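Local coordinates for muscarinic toxin-like protein 3 homolog (Ophiophagus hannah, PDB 3HH7) that acts as a homodimeric three-finger neurotoxin of king cobra venom that inhibits nicotinic acetylcholine receptors and so probably blocks postsynaptic cholinergic signalling, at residues A[1-6]-A[15-20]; A[6-11]-A[34-39]; A[21-26]-A[57-62]; A[28-33]-A[51-56]. All blocks are in the same frame, centred on the assembly; numbering follows the deposited sequence.

Contact 1 of 4, residues A[1-6]-A[15-20]; sequences TKCYNH and EICPDS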
loop_
_atom_site.group_PDB
_atom_site.type_symbol
_atom_site.label_atom_id
_atom_site.label_comp_id
_atom_site.label_asym_id
_atom_site.label_seq_id
_atom_site.Cartn_x
_atom_site.Cartn_y
_atom_site.Cartn_z
ATOM N N THR A 1 4.129 11.493 -13.776
ATOM C CA THR A 1 3.156 10.818 -12.860
ATOM C C THR A 1 1.925 11.687 -12.619
ATOM O O THR A 1 2.044 12.842 -12.229
ATOM C CB THR A 1 3.818 10.487 -11.506
ATOM O OG1 THR A 1 5.069 9.834 -11.737
ATOM C CG2 THR A 1 2.933 9.578 -10.685
ATOM N N LYS A 2 0.751 11.113 -12.862
ATOM C CA LYS A 2 -0.539 11.741 -12.572
ATOM C C LYS A 2 -1.304 10.842 -11.604
ATOM O O LYS A 2 -1.511 9.646 -11.864
ATOM C CB LYS A 2 -1.346 11.947 -13.869
ATOM C CG LYS A 2 -2.810 12.340 -13.681
ATOM C CD LYS A 2 -3.439 12.795 -15.001
ATOM C CE LYS A 2 -3.359 11.720 -16.064
ATOM N NZ LYS A 2 -4.091 12.119 -17.311
ATOM N N CYS A 3 -1.705 11.420 -10.472
ATOM C CA CYS A 3 -2.368 10.670 -9.418
ATOM C C CYS A 3 -3.718 11.278 -9.121
ATOM O O CYS A 3 -3.885 12.495 -9.204
ATOM C CB CYS A 3 -1.543 10.763 -8.135
ATOM S SG CYS A 3 0.121 10.139 -8.257
ATOM N N TYR A 4 -4.668 10.443 -8.707
ATOM C CA TYR A 4 -5.868 10.976 -8.077
ATOM C C TYR A 4 -5.486 11.704 -6.794
ATOM O O TYR A 4 -4.543 11.300 -6.104
ATOM C CB TYR A 4 -6.855 9.868 -7.746
ATOM C CG TYR A 4 -7.503 9.263 -8.962
ATOM C CD1 TYR A 4 -8.490 9.955 -9.659
ATOM C CD2 TYR A 4 -7.130 8.003 -9.416
ATOM C CE1 TYR A 4 -9.097 9.396 -10.781
ATOM C CE2 TYR A 4 -7.719 7.449 -10.537
ATOM C CZ TYR A 4 -8.700 8.151 -11.213
ATOM O OH TYR A 4 -9.286 7.577 -12.320
ATOM N N ASN A 5 -6.208 12.777 -6.474
ATOM C CA ASN A 5 -5.961 13.470 -5.210
ATOM C C ASN A 5 -7.208 13.860 -4.439
ATOM O O ASN A 5 -7.124 14.594 -3.448
ATOM C CB ASN A 5 -5.019 14.672 -5.407
ATOM C CG ASN A 5 -5.650 15.793 -6.201
ATOM O OD1 ASN A 5 -6.606 15.577 -6.942
ATOM N ND2 ASN A 5 -5.108 17.003 -6.064
ATOM N N HIS A 6 -8.355 13.346 -4.876
ATOM C CA HIS A 6 -9.613 13.634 -4.193
ATOM C C HIS A 6 -9.739 12.867 -2.880
ATOM O O HIS A 6 -9.255 11.736 -2.744
ATOM C CB HIS A 6 -10.821 13.371 -5.103
ATOM C CG HIS A 6 -10.942 11.959 -5.568
ATOM N ND1 HIS A 6 -10.017 11.375 -6.410
ATOM C CD2 HIS A 6 -11.896 11.022 -5.345
ATOM C CE1 HIS A 6 -10.383 10.131 -6.658
ATOM N NE2 HIS A 6 -11.521 9.893 -6.031
ATOM N N GLU A 15 -3.848 15.326 -9.922
ATOM C CA GLU A 15 -2.750 16.265 -9.905
ATOM C C GLU A 15 -1.566 15.625 -10.591
ATOM O O GLU A 15 -1.413 14.395 -10.587
ATOM C CB GLU A 15 -2.387 16.674 -8.482
ATOM C CG GLU A 15 -1.854 15.548 -7.630
ATOM C CD GLU A 15 -1.565 15.963 -6.196
ATOM O OE1 GLU A 15 -1.593 17.179 -5.897
ATOM O OE2 GLU A 15 -1.318 15.061 -5.371
ATOM N N ILE A 16 -0.737 16.469 -11.195
ATOM C CA ILE A 16 0.491 16.023 -11.805
ATOM C C ILE A 16 1.593 16.201 -10.766
ATOM O O ILE A 16 1.785 17.289 -10.230
ATOM C CB ILE A 16 0.797 16.826 -13.100
ATOM C CG1 ILE A 16 -0.376 16.675 -14.092
ATOM C CG2 ILE A 16 2.151 16.398 -13.668
ATOM C CD1 ILE A 16 -0.260 17.479 -15.406
ATOM N N CYS A 17 2.317 15.125 -10.471
ATOM C CA CYS A 17 3.355 15.174 -9.441
ATOM C C CYS A 17 4.555 16.021 -9.892
ATOM O O CYS A 17 4.831 16.088 -11.092
ATOM C CB CYS A 17 3.800 13.770 -9.057
ATOM S SG CYS A 17 2.443 12.622 -8.639
ATOM N N PRO A 18 5.239 16.688 -8.935
ATOM C CA PRO A 18 6.336 17.630 -9.234
ATOM C C PRO A 18 7.615 17.045 -9.837
ATOM O O PRO A 18 8.148 17.600 -10.809
ATOM C CB PRO A 18 6.660 18.244 -7.858
ATOM C CG PRO A 18 5.466 17.985 -7.016
ATOM C CD PRO A 18 4.966 16.646 -7.486
ATOM N N ASP A 19 8.118 15.962 -9.255
ATOM C CA ASP A 19 9.469 15.478 -9.545
ATOM C C ASP A 19 9.418 13.991 -9.881
ATOM O O ASP A 19 8.397 13.337 -9.661
ATOM C CB ASP A 19 10.375 15.720 -8.328
ATOM C CG ASP A 19 11.782 16.144 -8.704
ATOM O OD1 ASP A 19 11.935 17.071 -9.536
ATOM O OD2 ASP A 19 12.739 15.568 -8.137
ATOM N N SER A 20 10.527 13.457 -10.380
ATOM C CA SER A 20 10.570 12.082 -10.882
ATOM C C SER A 20 10.475 11.029 -9.779
ATOM O O SER A 20 10.008 9.906 -10.014
ATOM C CB SER A 20 11.800 11.849 -11.776
ATOM O OG SER A 20 12.860 12.749 -11.483
#

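Contact 2 of 4, residues A[6-11]-A[34-39]; sequences HQSTTP and EGRIER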
loop_
_atom_site.group_PDB
_atom_site.type_symbol
_atom_site.label_atom_id
_atom_site.label_comp_id
_atom_site.label_asym_id
_atom_site.label_seq_id
_atom_site.Cartn_x
_atom_site.Cartn_y
_atom_site.Cartn_z
ATOM N N HIS A 6 -8.355 13.346 -4.876
ATOM C CA HIS A 6 -9.613 13.634 -4.193
ATOM C C HIS A 6 -9.739 12.867 -2.880
ATOM O O HIS A 6 -9.255 11.736 -2.744
ATOM C CB HIS A 6 -10.821 13.371 -5.103
ATOM C CG HIS A 6 -10.942 11.959 -5.568
ATOM N ND1 HIS A 6 -10.017 11.375 -6.410
ATOM C CD2 HIS A 6 -11.896 11.022 -5.345
ATOM C CE1 HIS A 6 -10.383 10.131 -6.658
ATOM N NE2 HIS A 6 -11.521 9.893 -6.031
ATOM N N GLN A 7 -10.372 13.515 -1.907
ATOM C CA GLN A 7 -10.626 12.917 -0.605
ATOM C C GLN A 7 -11.893 12.082 -0.581
ATOM O O GLN A 7 -12.937 12.502 -1.079
ATOM C CB GLN A 7 -10.896 14.005 0.446
ATOM C CG GLN A 7 -9.766 14.974 0.690
ATOM C CD GLN A 7 -10.285 16.292 1.208
ATOM O OE1 GLN A 7 -10.943 17.034 0.481
ATOM N NE2 GLN A 7 -10.007 16.590 2.467
ATOM N N SER A 8 -11.803 10.930 0.076
ATOM C CA SER A 8 -12.964 10.100 0.369
ATOM C C SER A 8 -13.876 9.927 -0.834
ATOM O O SER A 8 -13.462 9.402 -1.867
ATOM C CB SER A 8 -13.753 10.684 1.544
ATOM O OG SER A 8 -12.924 10.851 2.681
ATOM N N THR A 9 -15.125 10.363 -0.696
ATOM C CA THR A 9 -16.105 10.157 -1.779
ATOM C C THR A 9 -16.406 11.405 -2.626
ATOM O O THR A 9 -17.380 11.437 -3.381
ATOM C CB THR A 9 -17.447 9.585 -1.243
ATOM O OG1 THR A 9 -18.029 10.519 -0.324
ATOM C CG2 THR A 9 -17.225 8.239 -0.555
ATOM N N THR A 10 -15.561 12.421 -2.517
ATOM C CA THR A 10 -15.726 13.660 -3.293
ATOM C C THR A 10 -15.497 13.358 -4.780
ATOM O O THR A 10 -14.975 12.291 -5.113
ATOM C CB THR A 10 -14.761 14.752 -2.796
ATOM O OG1 THR A 10 -13.407 14.364 -3.060
ATOM C CG2 THR A 10 -14.930 14.977 -1.293
ATOM N N PRO A 11 -15.925 14.266 -5.680
ATOM C CA PRO A 11 -15.700 14.026 -7.114
ATOM C C PRO A 11 -14.223 13.829 -7.457
ATOM O O PRO A 11 -13.373 14.524 -6.911
ATOM C CB PRO A 11 -16.218 15.311 -7.763
ATOM C CG PRO A 11 -17.233 15.824 -6.813
ATOM C CD PRO A 11 -16.681 15.513 -5.448
ATOM N N GLU A 34 -15.707 7.311 11.692
ATOM C CA GLU A 34 -15.917 7.786 10.325
ATOM C C GLU A 34 -14.767 7.411 9.405
ATOM O O GLU A 34 -13.618 7.764 9.666
ATOM C CB GLU A 34 -16.066 9.306 10.365
ATOM C CG GLU A 34 -16.292 9.962 9.038
ATOM C CD GLU A 34 -16.504 11.464 9.184
ATOM O OE1 GLU A 34 -16.243 12.004 10.278
ATOM O OE2 GLU A 34 -16.935 12.074 8.189
ATOM N N GLY A 35 -15.082 6.708 8.321
ATOM C CA GLY A 35 -14.066 6.327 7.353
ATOM C C GLY A 35 -13.661 7.506 6.495
ATOM O O GLY A 35 -14.515 8.293 6.048
ATOM N N ARG A 36 -12.358 7.635 6.264
ATOM C CA ARG A 36 -11.855 8.682 5.394
ATOM C C ARG A 36 -10.779 8.136 4.492
ATOM O O ARG A 36 -10.102 7.168 4.854
ATOM C CB ARG A 36 -11.339 9.840 6.219
ATOM C CG ARG A 36 -12.464 10.500 7.003
ATOM C CD ARG A 36 -11.989 11.714 7.710
ATOM N NE ARG A 36 -11.774 12.825 6.804
ATOM C CZ ARG A 36 -10.971 13.853 7.070
ATOM N NH1 ARG A 36 -10.291 13.899 8.214
ATOM N NH2 ARG A 36 -10.842 14.829 6.187
ATOM N N ILE A 37 -10.659 8.729 3.307
ATOM C CA ILE A 37 -9.647 8.328 2.332
ATOM C C ILE A 37 -8.900 9.565 1.886
ATOM O O ILE A 37 -9.515 10.595 1.610
ATOM C CB ILE A 37 -10.240 7.583 1.092
ATOM C CG1 ILE A 37 -10.987 6.321 1.524
ATOM C CG2 ILE A 37 -9.126 7.148 0.127
ATOM C CD1 ILE A 37 -11.689 5.625 0.374
ATOM N N GLU A 38 -7.574 9.475 1.888
ATOM C CA GLU A 38 -6.723 10.505 1.306
ATOM C C GLU A 38 -5.993 9.926 0.100
ATOM O O GLU A 38 -5.552 8.766 0.129
ATOM C CB GLU A 38 -5.715 10.977 2.342
ATOM C CG GLU A 38 -4.896 12.198 1.958
ATOM C CD GLU A 38 -3.986 12.625 3.091
ATOM O OE1 GLU A 38 -4.503 13.151 4.099
ATOM O OE2 GLU A 38 -2.758 12.416 2.995
ATOM N N ARG A 39 -5.873 10.723 -0.964
ATOM C CA ARG A 39 -5.167 10.308 -2.169
ATOM C C ARG A 39 -4.240 11.416 -2.633
ATOM O O ARG A 39 -4.537 12.601 -2.474
ATOM C CB ARG A 39 -6.160 10.057 -3.296
ATOM C CG ARG A 39 -7.172 8.966 -3.026
ATOM C CD ARG A 39 -8.072 8.857 -4.234
ATOM N NE ARG A 39 -9.111 7.832 -4.122
ATOM C CZ ARG A 39 -10.284 7.989 -3.510
ATOM N NH1 ARG A 39 -10.586 9.128 -2.875
ATOM N NH2 ARG A 39 -11.150 6.989 -3.504
HETATM O O HOH W 1 -13.879 6.299 -2.578
#

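Contact 3 of 4, residues A[21-26]-A[57-62]; sequences GYFCYK and CCRRDK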
loop_
_atom_site.group_PDB
_atom_site.type_symbol
_atom_site.label_atom_id
_atom_site.label_comp_id
_atom_site.label_asym_id
_atom_site.label_seq_id
_atom_site.Cartn_x
_atom_site.Cartn_y
_atom_site.Cartn_z
ATOM N N GLY A 21 10.899 11.404 -8.575
ATOM C CA GLY A 21 10.846 10.513 -7.423
ATOM C C GLY A 21 9.477 10.504 -6.777
ATOM O O GLY A 21 9.370 10.351 -5.556
ATOM N N TYR A 22 8.436 10.657 -7.600
ATOM C CA TYR A 22 7.055 10.671 -7.118
ATOM C C TYR A 22 6.207 9.543 -7.641
ATOM O O TYR A 22 6.280 9.149 -8.805
ATOM C CB TYR A 22 6.364 11.986 -7.474
ATOM C CG TYR A 22 6.725 13.120 -6.565
ATOM C CD1 TYR A 22 5.885 13.494 -5.518
ATOM C CD2 TYR A 22 7.915 13.819 -6.743
ATOM C CE1 TYR A 22 6.215 14.537 -4.676
ATOM C CE2 TYR A 22 8.256 14.867 -5.904
ATOM C CZ TYR A 22 7.407 15.223 -4.879
ATOM O OH TYR A 22 7.753 16.260 -4.056
ATOM N N PHE A 23 5.359 9.050 -6.752
ATOM C CA PHE A 23 4.371 8.040 -7.085
ATOM C C PHE A 23 3.059 8.423 -6.414
ATOM O O PHE A 23 2.951 9.507 -5.823
ATOM C CB PHE A 23 4.862 6.652 -6.659
ATOM C CG PHE A 23 5.458 6.603 -5.265
ATOM C CD1 PHE A 23 6.818 6.848 -5.061
ATOM C CD2 PHE A 23 4.672 6.260 -4.168
ATOM C CE1 PHE A 23 7.376 6.767 -3.795
ATOM C CE2 PHE A 23 5.230 6.187 -2.894
ATOM C CZ PHE A 23 6.585 6.442 -2.708
ATOM N N CYS A 24 2.062 7.558 -6.533
ATOM C CA CYS A 24 0.737 7.841 -5.976
ATOM C C CYS A 24 0.485 7.062 -4.700
ATOM O O CYS A 24 1.042 5.965 -4.489
ATOM C CB CYS A 24 -0.352 7.462 -6.978
ATOM S SG CYS A 24 -0.140 8.166 -8.623
ATOM N N TYR A 25 -0.392 7.601 -3.861
ATOM C CA TYR A 25 -0.877 6.825 -2.725
ATOM C C TYR A 25 -2.376 6.974 -2.518
ATOM O O TYR A 25 -3.008 7.962 -2.944
ATOM C CB TYR A 25 -0.141 7.192 -1.431
ATOM C CG TYR A 25 -0.563 8.527 -0.853
ATOM C CD1 TYR A 25 -1.499 8.588 0.174
ATOM C CD2 TYR A 25 -0.037 9.718 -1.350
ATOM C CE1 TYR A 25 -1.900 9.814 0.706
ATOM C CE2 TYR A 25 -0.422 10.950 -0.843
ATOM C CZ TYR A 25 -1.352 10.997 0.182
ATOM O OH TYR A 25 -1.724 12.239 0.664
ATOM N N LYS A 26 -2.913 5.982 -1.833
ATOM C CA LYS A 26 -4.270 5.989 -1.317
ATOM C C LYS A 26 -4.196 5.461 0.114
ATOM O O LYS A 26 -3.650 4.395 0.360
ATOM C CB LYS A 26 -5.191 5.110 -2.170
ATOM C CG LYS A 26 -6.637 5.140 -1.760
ATOM C CD LYS A 26 -7.435 4.229 -2.656
ATOM C CE LYS A 26 -8.911 4.435 -2.455
ATOM N NZ LYS A 26 -9.665 3.377 -3.216
ATOM N N CYS A 57 0.453 2.226 -2.292
ATOM C CA CYS A 57 1.398 3.090 -2.994
ATOM C C CYS A 57 1.709 2.446 -4.325
ATOM O O CYS A 57 2.037 1.273 -4.369
ATOM C CB CYS A 57 2.689 3.292 -2.181
ATOM S SG CYS A 57 2.364 4.159 -0.639
ATOM N N CYS A 58 1.591 3.214 -5.401
ATOM C CA CYS A 58 1.661 2.658 -6.739
ATOM C C CYS A 58 2.192 3.701 -7.715
ATOM O O CYS A 58 2.102 4.911 -7.463
ATOM C CB CYS A 58 0.280 2.133 -7.141
ATOM S SG CYS A 58 -1.019 3.389 -7.130
ATOM N N ARG A 59 2.759 3.223 -8.827
ATOM C CA ARG A 59 3.455 4.105 -9.771
ATOM C C ARG A 59 2.686 4.511 -11.036
ATOM O O ARG A 59 2.952 5.575 -11.587
ATOM C CB ARG A 59 4.797 3.492 -10.188
ATOM C CG ARG A 59 5.784 3.401 -9.067
ATOM C CD ARG A 59 7.180 3.242 -9.604
ATOM N NE ARG A 59 8.115 3.141 -8.494
ATOM C CZ ARG A 59 8.661 4.183 -7.876
ATOM N NH1 ARG A 59 8.380 5.422 -8.260
ATOM N NH2 ARG A 59 9.494 3.979 -6.860
ATOM N N ARG A 60 1.758 3.685 -11.497
ATOM C CA ARG A 60 1.133 3.966 -12.798
ATOM C C ARG A 60 0.158 5.146 -12.692
ATOM O O ARG A 60 -0.440 5.372 -11.639
ATOM C CB ARG A 60 0.441 2.718 -13.336
ATOM C CG ARG A 60 1.388 1.523 -13.515
ATOM C CD ARG A 60 2.422 1.724 -14.631
ATOM N NE ARG A 60 1.770 1.906 -15.926
ATOM C CZ ARG A 60 1.338 0.899 -16.684
ATOM N NH1 ARG A 60 1.490 -0.361 -16.286
ATOM N NH2 ARG A 60 0.723 1.158 -17.832
ATOM N N ASP A 61 0.013 5.914 -13.770
ATOM C CA ASP A 61 -0.940 7.013 -13.774
ATOM C C ASP A 61 -2.332 6.531 -13.396
ATOM O O ASP A 61 -2.797 5.512 -13.906
ATOM C CB ASP A 61 -0.987 7.680 -15.147
ATOM C CG ASP A 61 0.132 8.681 -15.348
ATOM O OD1 ASP A 61 1.086 8.705 -14.540
ATOM O OD2 ASP A 61 0.049 9.426 -16.336
ATOM N N LYS A 62 -2.977 7.260 -12.477
ATOM C CA LYS A 62 -4.332 6.938 -12.024
ATOM C C LYS A 62 -4.437 5.569 -11.362
ATOM O O LYS A 62 -5.490 4.948 -11.354
ATOM C CB LYS A 62 -5.345 7.085 -13.174
ATOM C CG LYS A 62 -5.556 8.531 -13.571
ATOM C CD LYS A 62 -6.636 8.645 -14.638
ATOM C CE LYS A 62 -7.114 10.083 -14.755
ATOM N NZ LYS A 62 -8.020 10.448 -13.635
HETATM O O HOH W 2 5.225 6.958 -10.461
#

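Contact 4 of 4, residues A[28-33]-A[51-56]; sequences SWIDGR and NGKYVY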
loop_
_atom_site.group_PDB
_atom_site.type_symbol
_atom_site.label_atom_id
_atom_site.label_comp_id
_atom_site.label_asym_id
_atom_site.label_seq_id
_atom_site.Cartn_x
_atom_site.Cartn_y
_atom_site.Cartn_z
ATOM N N SER A 28 -6.559 4.828 3.599
ATOM C CA SER A 28 -7.900 4.713 4.166
ATOM C C SER A 28 -7.765 4.521 5.665
ATOM O O SER A 28 -7.031 3.627 6.115
ATOM C CB SER A 28 -8.625 3.513 3.556
ATOM O OG SER A 28 -9.809 3.227 4.264
ATOM N N TRP A 29 -8.438 5.357 6.447
ATOM C CA TRP A 29 -8.377 5.218 7.900
ATOM C C TRP A 29 -9.723 5.542 8.560
ATOM O O TRP A 29 -10.683 5.951 7.896
ATOM C CB TRP A 29 -7.251 6.077 8.490
ATOM C CG TRP A 29 -7.556 7.547 8.513
ATOM C CD1 TRP A 29 -7.988 8.277 9.589
ATOM C CD2 TRP A 29 -7.423 8.476 7.429
ATOM N NE1 TRP A 29 -8.156 9.593 9.233
ATOM C CE2 TRP A 29 -7.815 9.747 7.918
ATOM C CE3 TRP A 29 -7.027 8.359 6.093
ATOM C CZ2 TRP A 29 -7.824 10.894 7.114
ATOM C CZ3 TRP A 29 -7.034 9.506 5.290
ATOM C CH2 TRP A 29 -7.430 10.754 5.809
ATOM N N ILE A 30 -9.807 5.303 9.859
ATOM C CA ILE A 30 -11.023 5.618 10.611
ATOM C C ILE A 30 -10.697 6.728 11.591
ATOM O O ILE A 30 -9.749 6.604 12.369
ATOM C CB ILE A 30 -11.554 4.371 11.380
ATOM C CG1 ILE A 30 -11.916 3.241 10.415
ATOM C CG2 ILE A 30 -12.754 4.740 12.267
ATOM C CD1 ILE A 30 -11.702 1.843 11.006
ATOM N N ASP A 31 -11.468 7.816 11.520
ATOM C CA ASP A 31 -11.397 8.915 12.480
ATOM C C ASP A 31 -12.599 8.803 13.414
ATOM O O ASP A 31 -13.717 9.187 13.041
ATOM C CB ASP A 31 -11.415 10.254 11.741
ATOM C CG ASP A 31 -11.346 11.456 12.688
ATOM O OD1 ASP A 31 -11.181 11.274 13.918
ATOM O OD2 ASP A 31 -11.453 12.589 12.187
ATOM N N GLY A 32 -12.381 8.264 14.611
ATOM C CA GLY A 32 -13.498 7.958 15.523
ATOM C C GLY A 32 -14.255 6.734 15.023
ATOM O O GLY A 32 -13.843 5.597 15.278
ATOM N N ARG A 33 -15.360 6.966 14.305
ATOM C CA ARG A 33 -16.122 5.901 13.632
ATOM C C ARG A 33 -16.227 6.167 12.129
ATOM O O ARG A 33 -16.753 5.348 11.380
ATOM C CB ARG A 33 -17.527 5.760 14.240
ATOM C CG ARG A 33 -17.525 5.278 15.681
ATOM C CD ARG A 33 -18.842 5.572 16.415
ATOM N NE ARG A 33 -19.975 4.790 15.923
ATOM C CZ ARG A 33 -21.002 5.271 15.230
ATOM N NH1 ARG A 33 -21.073 6.553 14.903
ATOM N NH2 ARG A 33 -21.967 4.452 14.852
ATOM N N ASN A 51 -4.940 3.543 13.456
ATOM C CA ASN A 51 -6.320 3.746 13.020
ATOM C C ASN A 51 -6.516 3.561 11.508
ATOM O O ASN A 51 -7.626 3.676 10.996
ATOM C CB ASN A 51 -6.850 5.083 13.536
ATOM C CG ASN A 51 -6.702 5.215 15.056
ATOM O OD1 ASN A 51 -6.903 4.246 15.812
ATOM N ND2 ASN A 51 -6.323 6.407 15.509
ATOM N N GLY A 52 -5.433 3.226 10.814
ATOM C CA GLY A 52 -5.510 2.987 9.373
ATOM C C GLY A 52 -6.125 1.646 9.027
ATOM O O GLY A 52 -5.985 0.678 9.788
ATOM N N LYS A 53 -6.836 1.607 7.901
ATOM C CA LYS A 53 -7.349 0.363 7.304
ATOM C C LYS A 53 -6.325 -0.170 6.300
ATOM O O LYS A 53 -5.936 -1.345 6.341
ATOM C CB LYS A 53 -8.704 0.588 6.628
ATOM C CG LYS A 53 -9.870 0.813 7.607
ATOM C CD LYS A 53 -11.164 0.213 7.038
ATOM C CE LYS A 53 -12.458 0.884 7.537
ATOM N NZ LYS A 53 -12.982 2.002 6.643
ATOM N N TYR A 54 -5.879 0.699 5.395
ATOM C CA TYR A 54 -4.833 0.326 4.454
ATOM C C TYR A 54 -4.116 1.542 3.923
ATOM O O TYR A 54 -4.619 2.670 4.013
ATOM C CB TYR A 54 -5.399 -0.535 3.286
ATOM C CG TYR A 54 -6.342 0.198 2.361
ATOM C CD1 TYR A 54 -5.862 1.070 1.390
ATOM C CD2 TYR A 54 -7.714 -0.002 2.450
ATOM C CE1 TYR A 54 -6.727 1.765 0.532
ATOM C CE2 TYR A 54 -8.591 0.663 1.593
ATOM C CZ TYR A 54 -8.089 1.541 0.639
ATOM O OH TYR A 54 -8.956 2.226 -0.187
ATOM N N VAL A 55 -2.915 1.288 3.405
ATOM C CA VAL A 55 -2.170 2.242 2.610
ATOM C C VAL A 55 -1.769 1.508 1.326
ATOM O O VAL A 55 -1.326 0.351 1.368
ATOM C CB VAL A 55 -0.882 2.730 3.326
ATOM C CG1 VAL A 55 -0.007 3.541 2.367
ATOM C CG2 VAL A 55 -1.231 3.623 4.504
ATOM N N TYR A 56 -1.938 2.181 0.193
ATOM C CA TYR A 56 -1.557 1.631 -1.092
ATOM C C TYR A 56 -0.726 2.647 -1.836
ATOM O O TYR A 56 -1.147 3.809 -1.972
ATOM C CB TYR A 56 -2.814 1.283 -1.904
ATOM C CG TYR A 56 -2.538 0.694 -3.272
ATOM C CD1 TYR A 56 -1.754 -0.452 -3.424
ATOM C CD2 TYR A 56 -3.083 1.276 -4.401
ATOM C CE1 TYR A 56 -1.507 -1.001 -4.692
ATOM C CE2 TYR A 56 -2.851 0.747 -5.661
ATOM C CZ TYR A 56 -2.079 -0.393 -5.800
ATOM O OH TYR A 56 -1.872 -0.896 -7.075
HETATM O O HOH W 3 -11.837 4.384 5.630
#

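Contact 1 of 4, residues A[1-6]-A[15-20]
Cys17 N gives its hydrogen to Thr1 O at 2.9 Å, with an N-H...O angle of 166°, and the same carbonyl takes a weaker CA-H contact from Ile16. Two residues further along, Cys3 and Glu15 form an antiparallel hydrogen-bonded pair: Cys3 N reaches Glu15 O at 3.0 Å, and Glu15 N returns to Cys3 O at 2.9 Å. Between them Lys2 and Ile16 face each other as a non-hydrogen-bonded pair. On the face holding Cys3 and Glu15, Cys3 SG meets Cys17 SG at 3.4 Å without bonding to it, since Cys3 is joined to Cys24 and Cys17 to Cys41. Thr1 CG2, anti to the backbone N, lies 3.7 Å from Cys17 SG. The Glu15 chain, extended beyond CG, slants across Asn5; its OE2, 3.7 Å from Asn5 CB, accepts a hydrogen bond from Cys41 N. Two disulfides packed sulfur to sulfur beneath a short antiparallel hairpin mark the first finger where it enters the cystine-rich core of the three-finger toxin fold.

Contact 2 of 4, residues A[6-11]-A[34-39]
Arg39 reaches over His6 with a chain extended from CG to NE. Its CB and CG pass beside His6 O, CG at 3.5 Å, and CD lies over the face of the imidazole, 3.9 Å from its centroid. The guanidinium continues the overlap as a flat stack, its plane 7° from that of the ring, with His6 NE2 over its centre. Ile37 CG2 covers the opposite face. At the tip, NH1 holds two carbonyls near the guanidinium plane: His6 O at 2.9 Å, approached from above the carbonyl plane, and Ser8 O at 3.1 Å. NH2 gives a hydrogen bond to a water that donates to Ser8 O, while NE is bonded to Gln65 O. Ser8 N donates to Ile37 O at 2.8 Å, and Ser8 OG accepts from Ile37 N at 3.2 Å. Of the type II' turn between strands 2-4 and 14-16, closed by Thr10 on Gln7 O, only Gln7 and Ser8 meet strand 34-42, an outer strand within this chain, paired inward with strand 23-31.

Contact 3 of 4, residues A[21-26]-A[57-62]
Phe23 and Cys57 meet through carbon and sulfur: Phe23 CE2 lies 3.9 Å from Cys57 CB, and Cys57 SG stands at the ring edge, 5.5 Å from the centroid and 79° off its normal. Phe23 CG sits between the backbone N and the carbonyl carbon (chi1 46°), which carries the ring toward Cys57 CB and Arg59 NH1. Its CB lies 3.4 Å from Cys58 O, and its CD1 is 3.8 Å from Arg59 NH1, with ring and guanidinium planes 74° apart.

Behind these side chains lies the backbone pairing. Cys24 N donates to Cys58 O at 2.8 Å and Cys58 N to Cys24 O at 2.9 Å, which makes Cys24 and Cys58 an antiparallel hydrogen-bonded pair. Tyr25 and Cys57 follow as a non-hydrogen-bonded pair, with Tyr25 CB 4.0 Å from Cys57 SG. Beyond the paired residues a water donates to both Tyr22 O and Arg59 O, bridging the segments as they diverge.

Disulfides and the second subunit form the next shell. Cys24 is bonded to Cys3, Cys57 to Cys45 and Cys58 to Cys63. Arg59 directs NE to Gly52 O and NH2 to Thr49 O, both of the second subunit, and Leu48 of that subunit packs on Phe23 and Cys57. Cystines at the base of adjoining strands are the signature of the three-finger core, here within a sheet that runs on, through Cys57 and Cys58, into the second subunit.

Contact 4 of 4, residues A[28-33]-A[51-56]
Ser28 and Tyr54 form the close-packed end of this contact. Ser28 CB sits over one face of the Tyr54 ring, 3.6 Å from the centroid and 19° off the normal, displaced toward the rim. Tyr54 CG stands between its backbone N and carbonyl carbon (chi1 67°), placing the ring where its face meets Ser28 CB. Alongside this CH-pi contact, in the backbone, Ser28 N donates to Tyr54 O at 2.9 Å, and Ser28 O accepts two amides, Lys53 N at 2.7 Å and Tyr54 N at 3.2 Å. Two consecutive residues facing one are the evidence for a classic beta bulge, which shifts the register by one so that Trp29 comes opposite Gly52. Trp29 CB lies 3.7 Å from Gly52 CA, and Ile30 N donates to Asn51 O, prolonging the ladder.

The Lys53 side is more hydrated. Its chain, bent at chi2 and chi4, crosses Ile30 at about a right angle, and CE touches Ile30 CD1 at 3.7 Å. Lys53 NZ donates to a water that is also hydrogen-bonded to Ser28 OG and gives a hydrogen to Trp29 O, so solvent links the lysine tip to strand 23-31.

Strand 23-31 is central in its three-stranded sheet: Trp29 pairs through its backbone with Arg36 of strand 34-42, while strand 52-58 lies on the other side. Tyr54, Val55 and Tyr56 pair with a strand of the second subunit, carrying the sheet across the dimer.

From the N terminus, contact 1 closes first, joining strands 2-4 and 14-16 into the first finger. Contact 2 starts inside that loop, shares His6 with contact 1 and crosses it, carrying the finger's turn to strand 34-42. Contact 3 opens after contact 1 has closed; the Cys3 to Cys24 disulfide and a probable Lys2 to Lys62 backbone bond tie the two. Contact 4 is nested within contact 3, and both join strands 23-31 and 52-58, with centres about 19 Å apart. Contact 2 crosses both of them, meeting the same sheet through strand 34-42. Contacts 3 and 4 also touch the second subunit, into which the sheet continues.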